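Local coordinates for protein DNA replication factor Cdt1 (Mus musculus, PDB 3A4C) that helps license replication origins, cooperating with CDC6 and the origin recognition complex to load the MCM complex onto DNA, and supports stable kinetochore-microtubule attachment in mitosis, at residues V27-K31 against P32-M36; M36-V39 against C40-V44. All coordinates share one frame; numbering follows the deposited sequence.

Contact 1. Residues V27-K31 against P32-M36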
loop_
_atom_site.group_PDB
_atom_site.type_symbol
_atom_site.label_atom_id
_atom_site.label_comp_id
_atom_site.label_asym_id
_atom_site.label_seq_id
_atom_site.Cartn_x
_atom_site.Cartn_y
_atom_site.Cartn_z
ATOM N N VAL A 27 -9.298 7.605 -5.483
ATOM C CA VAL A 27 -10.032 8.858 -5.674
ATOM C C VAL A 27 -10.584 8.961 -7.092
ATOM O O VAL A 27 -11.677 9.480 -7.315
ATOM C CB VAL A 27 -9.163 10.081 -5.338
ATOM C CG1 VAL A 27 -9.744 11.347 -5.969
ATOM C CG2 VAL A 27 -9.060 10.229 -3.832
ATOM N N SER A 28 -9.830 8.434 -8.046
ATOM C CA SER A 28 -10.215 8.487 -9.447
ATOM C C SER A 28 -11.146 7.343 -9.831
ATOM O O SER A 28 -11.642 7.295 -10.955
ATOM C CB SER A 28 -8.968 8.443 -10.331
ATOM O OG SER A 28 -9.319 8.403 -11.700
ATOM N N GLU A 29 -11.378 6.417 -8.907
ATOM C CA GLU A 29 -12.216 5.263 -9.199
ATOM C C GLU A 29 -13.574 5.407 -8.516
ATOM O O GLU A 29 -13.645 5.657 -7.318
ATOM C CB GLU A 29 -11.527 3.974 -8.739
ATOM C CG GLU A 29 -12.393 2.726 -8.862
ATOM C CD GLU A 29 -12.910 2.531 -10.266
ATOM O OE1 GLU A 29 -14.139 2.633 -10.461
ATOM O OE2 GLU A 29 -12.087 2.293 -11.176
ATOM N N ARG A 30 -14.654 5.251 -9.271
ATOM C CA ARG A 30 -15.985 5.342 -8.671
ATOM C C ARG A 30 -16.331 4.125 -7.804
ATOM O O ARG A 30 -17.079 4.238 -6.837
ATOM C CB ARG A 30 -17.056 5.550 -9.742
ATOM C CG ARG A 30 -17.686 4.272 -10.254
ATOM C CD ARG A 30 -18.763 4.584 -11.283
ATOM N NE ARG A 30 -19.499 5.799 -10.937
ATOM C CZ ARG A 30 -20.563 5.829 -10.138
ATOM N NH1 ARG A 30 -21.019 4.708 -9.593
ATOM N NH2 ARG A 30 -21.168 6.981 -9.880
ATOM N N LYS A 31 -15.783 2.965 -8.144
ATOM C CA LYS A 31 -16.048 1.753 -7.373
ATOM C C LYS A 31 -15.278 1.717 -6.056
ATOM O O LYS A 31 -14.144 2.196 -5.979
ATOM C CB LYS A 31 -15.725 0.516 -8.212
ATOM C CG LYS A 31 -16.508 0.467 -9.514
ATOM C CD LYS A 31 -16.358 -0.869 -10.204
ATOM C CE LYS A 31 -14.904 -1.172 -10.492
ATOM N NZ LYS A 31 -14.781 -2.307 -11.451
ATOM N N PRO A 32 -15.887 1.121 -5.019
ATOM C CA PRO A 32 -15.344 1.086 -3.655
ATOM C C PRO A 32 -14.217 0.067 -3.485
ATOM O O PRO A 32 -13.484 0.135 -2.506
ATOM C CB PRO A 32 -16.546 0.652 -2.800
ATOM C CG PRO A 32 -17.694 0.428 -3.753
ATOM C CD PRO A 32 -17.128 0.340 -5.132
ATOM N N ALA A 33 -14.094 -0.876 -4.414
ATOM C CA ALA A 33 -13.030 -1.874 -4.346
ATOM C C ALA A 33 -12.464 -2.139 -5.723
ATOM O O ALA A 33 -13.151 -1.961 -6.720
ATOM C CB ALA A 33 -13.544 -3.184 -3.729
ATOM N N LEU A 34 -11.205 -2.561 -5.771
ATOM C CA LEU A 34 -10.562 -2.965 -7.015
ATOM C C LEU A 34 -9.759 -4.222 -6.739
ATOM O O LEU A 34 -9.284 -4.407 -5.626
ATOM C CB LEU A 34 -9.611 -1.874 -7.511
ATOM C CG LEU A 34 -10.208 -0.543 -7.967
ATOM C CD1 LEU A 34 -9.080 0.471 -8.148
ATOM C CD2 LEU A 34 -11.005 -0.734 -9.244
ATOM N N THR A 35 -9.590 -5.084 -7.740
ATOM C CA THR A 35 -8.746 -6.259 -7.552
ATOM C C THR A 35 -7.297 -5.823 -7.389
ATOM O O THR A 35 -6.897 -4.788 -7.924
ATOM C CB THR A 35 -8.844 -7.242 -8.727
ATOM O OG1 THR A 35 -8.275 -6.642 -9.898
ATOM C CG2 THR A 35 -10.308 -7.610 -8.992
ATOM N N MET A 36 -6.531 -6.607 -6.633
ATOM C CA MET A 36 -5.100 -6.377 -6.435
ATOM C C MET A 36 -4.358 -6.232 -7.746
ATOM O O MET A 36 -3.499 -5.372 -7.886
ATOM C CB MET A 36 -4.478 -7.533 -5.663
ATOM C CG MET A 36 -4.070 -7.192 -4.270
ATOM S SD MET A 36 -2.684 -6.046 -4.317
ATOM C CE MET A 36 -2.208 -6.153 -2.596
#
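Glu29 and Leu34 meet across the turn that leads from helix 3-27 into strand 33-35, and their side chains lie oblique to each other. The aliphatic CG of Glu29 makes the closest approach, 3.7 Å from CD2 of Leu34, and the same methyl lies 3.8 Å from Glu29 OE2. This approach follows from the shape of the glutamate, whose chain leaves with CG anti to the backbone N (chi1 174°) and then bends at chi2 (56°). The bend also carries the carboxylate back to its own loop. There OE1 of Glu29 accepts the backbone N-H of Lys31 at 2.9 Å, in a nearly straight bond (173°) that uses the anti lone pair. The other oxygen, OE2, is held by a salt bridge to Arg42 of helix 36-45, and with both oxygens engaged the carboxylate has little freedom to rotate. Lys31 adds a looser apolar touch, its chain running at about a right angle to that of Leu34, with Lys31 CE 4.1 Å from Leu34 CD2. One methyl of Leu34 thus meets aliphatic carbons of two charged residues as well as the flank of a carboxylate, while Val25, Phe26 and Val39 pack on the leucine from the two neighbouring helices. Strand 33-35 pairs with strand 79-84 at one edge of a three-stranded antiparallel sheet, and this turn is the helix-to-strand connection of the winged helix fold in the Cdt1 C-terminal domain.

Contact 2. Residues M36-V39 against C40-V44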
loop_
_atom_site.group_PDB
_atom_site.type_symbol
_atom_site.label_atom_id
_atom_site.label_comp_id
_atom_site.label_asym_id
_atom_site.label_seq_id
_atom_site.Cartn_x
_atom_site.Cartn_y
_atom_site.Cartn_z
ATOM N N MET A 36 -6.531 -6.607 -6.633
ATOM C CA MET A 36 -5.100 -6.377 -6.435
ATOM C C MET A 36 -4.358 -6.232 -7.746
ATOM O O MET A 36 -3.499 -5.372 -7.886
ATOM C CB MET A 36 -4.478 -7.533 -5.663
ATOM C CG MET A 36 -4.070 -7.192 -4.270
ATOM S SD MET A 36 -2.684 -6.046 -4.317
ATOM C CE MET A 36 -2.208 -6.153 -2.596
ATOM N N GLU A 37 -4.669 -7.098 -8.702
ATOM C CA GLU A 37 -4.057 -7.003 -10.018
ATOM C C GLU A 37 -4.264 -5.619 -10.634
ATOM O O GLU A 37 -3.315 -4.998 -11.116
ATOM C CB GLU A 37 -4.634 -8.073 -10.944
ATOM C CG GLU A 37 -3.959 -8.127 -12.293
ATOM C CD GLU A 37 -4.199 -9.443 -13.002
ATOM O OE1 GLU A 37 -3.646 -9.631 -14.105
ATOM O OE2 GLU A 37 -4.939 -10.288 -12.452
ATOM N N VAL A 38 -5.505 -5.144 -10.628
ATOM C CA VAL A 38 -5.819 -3.845 -11.211
ATOM C C VAL A 38 -5.127 -2.723 -10.453
ATOM O O VAL A 38 -4.542 -1.813 -11.062
ATOM C CB VAL A 38 -7.337 -3.593 -11.258
ATOM C CG1 VAL A 38 -7.631 -2.117 -11.526
ATOM C CG2 VAL A 38 -7.974 -4.465 -12.332
ATOM N N VAL A 39 -5.182 -2.794 -9.127
ATOM C CA VAL A 39 -4.601 -1.740 -8.300
ATOM C C VAL A 39 -3.111 -1.639 -8.579
ATOM O O VAL A 39 -2.570 -0.542 -8.737
ATOM C CB VAL A 39 -4.810 -2.012 -6.797
ATOM C CG1 VAL A 39 -4.005 -1.022 -5.967
ATOM C CG2 VAL A 39 -6.291 -1.947 -6.438
ATOM N N CYS A 40 -2.444 -2.785 -8.647
ATOM C CA CYS A 40 -0.996 -2.782 -8.855
ATOM C C CYS A 40 -0.647 -2.211 -10.219
ATOM O O CYS A 40 0.329 -1.476 -10.355
ATOM C CB CYS A 40 -0.410 -4.186 -8.710
ATOM S SG CYS A 40 -0.355 -4.747 -6.998
ATOM N N ALA A 41 -1.435 -2.566 -11.228
ATOM C CA ALA A 41 -1.222 -2.042 -12.576
ATOM C C ALA A 41 -1.408 -0.530 -12.598
ATOM O O ALA A 41 -0.630 0.199 -13.214
ATOM C CB ALA A 41 -2.166 -2.715 -13.564
ATOM N N ARG A 42 -2.431 -0.047 -11.908
ATOM C CA ARG A 42 -2.675 1.388 -11.867
ATOM C C ARG A 42 -1.604 2.127 -11.063
ATOM O O ARG A 42 -1.206 3.237 -11.414
ATOM C CB ARG A 42 -4.065 1.669 -11.304
ATOM C CG ARG A 42 -5.154 1.242 -12.253
ATOM C CD ARG A 42 -6.526 1.652 -11.778
ATOM N NE ARG A 42 -7.547 0.969 -12.569
ATOM C CZ ARG A 42 -8.854 1.136 -12.414
ATOM N NH1 ARG A 42 -9.314 1.988 -11.513
ATOM N NH2 ARG A 42 -9.698 0.451 -13.165
ATOM N N MET A 43 -1.135 1.510 -9.986
ATOM C CA MET A 43 -0.128 2.150 -9.155
ATOM C C MET A 43 1.208 2.253 -9.878
ATOM O O MET A 43 1.834 3.301 -9.877
ATOM C CB MET A 43 0.039 1.400 -7.837
ATOM C CG MET A 43 -1.122 1.652 -6.874
ATOM S SD MET A 43 -0.858 0.857 -5.298
ATOM C CE MET A 43 0.374 1.954 -4.570
ATOM N N VAL A 44 1.655 1.171 -10.500
ATOM C CA VAL A 44 2.919 1.249 -11.216
ATOM C C VAL A 44 2.826 2.265 -12.357
ATOM O O VAL A 44 3.790 2.964 -12.650
ATOM C CB VAL A 44 3.389 -0.120 -11.729
ATOM C CG1 VAL A 44 3.663 -1.058 -10.551
ATOM C CG2 VAL A 44 2.369 -0.720 -12.683
#
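The guanidinium of Arg42 has CG1 of Val38 over one of its faces, 3.3 Å from Arg42 NE and 3.6 Å from Arg42 CZ, while its NH1 reaches outside the helix to a salt bridge with Glu29. This is the i to i+4 spacing of an alpha-helix, here helix 36-45 of the winged helix domain. The two side chains run side by side in the same direction, the arginine extended from CG to NE, and the valine methyl and the bond to Glu29 together limit how the flat group can turn. Val39 and Met43 repeat the parallel arrangement one residue further round, on the buried side, where Leu22 of helix 3-27 and Leu60 of helix 53-66 pack on both and Phe26 on Val39. Underneath, four successive backbone bonds hold the turns together, from Cys40 N to Met36 O (2.9 Å) through to Met43 N to Val39 O (2.8 Å). Met36 and Cys40 are buried as well, with SD of Met36 3.8 Å from SG of Cys40. Met43 starts with CG beside its backbone N (chi1 -75°) and continues extended through chi2, which sets its SD 3.7 Å from Val39 CG1; the bend at chi3 turns only the terminal CE.

Contact 1 is a surface turn joining helix 3-27 to strand 33-35, whereas contact 2, partly buried, lies wholly within helix 36-45, which follows that strand directly; Met36 belongs to both. Their chemistry differs accordingly: a carboxylate organises the turn, while the helix combines regular backbone bonds with a buried apolar side (Met36, Val39, Cys40, Met43) and a partly exposed one (Val38, Arg42). The two meet through a salt bridge, with Glu29 OE2 2.8 Å from Arg42 NH1. Further in, Leu34 CB packs 3.5 Å from Val39 CG2. The polar link therefore ties the loop, and the apolar one the strand, to the same helix.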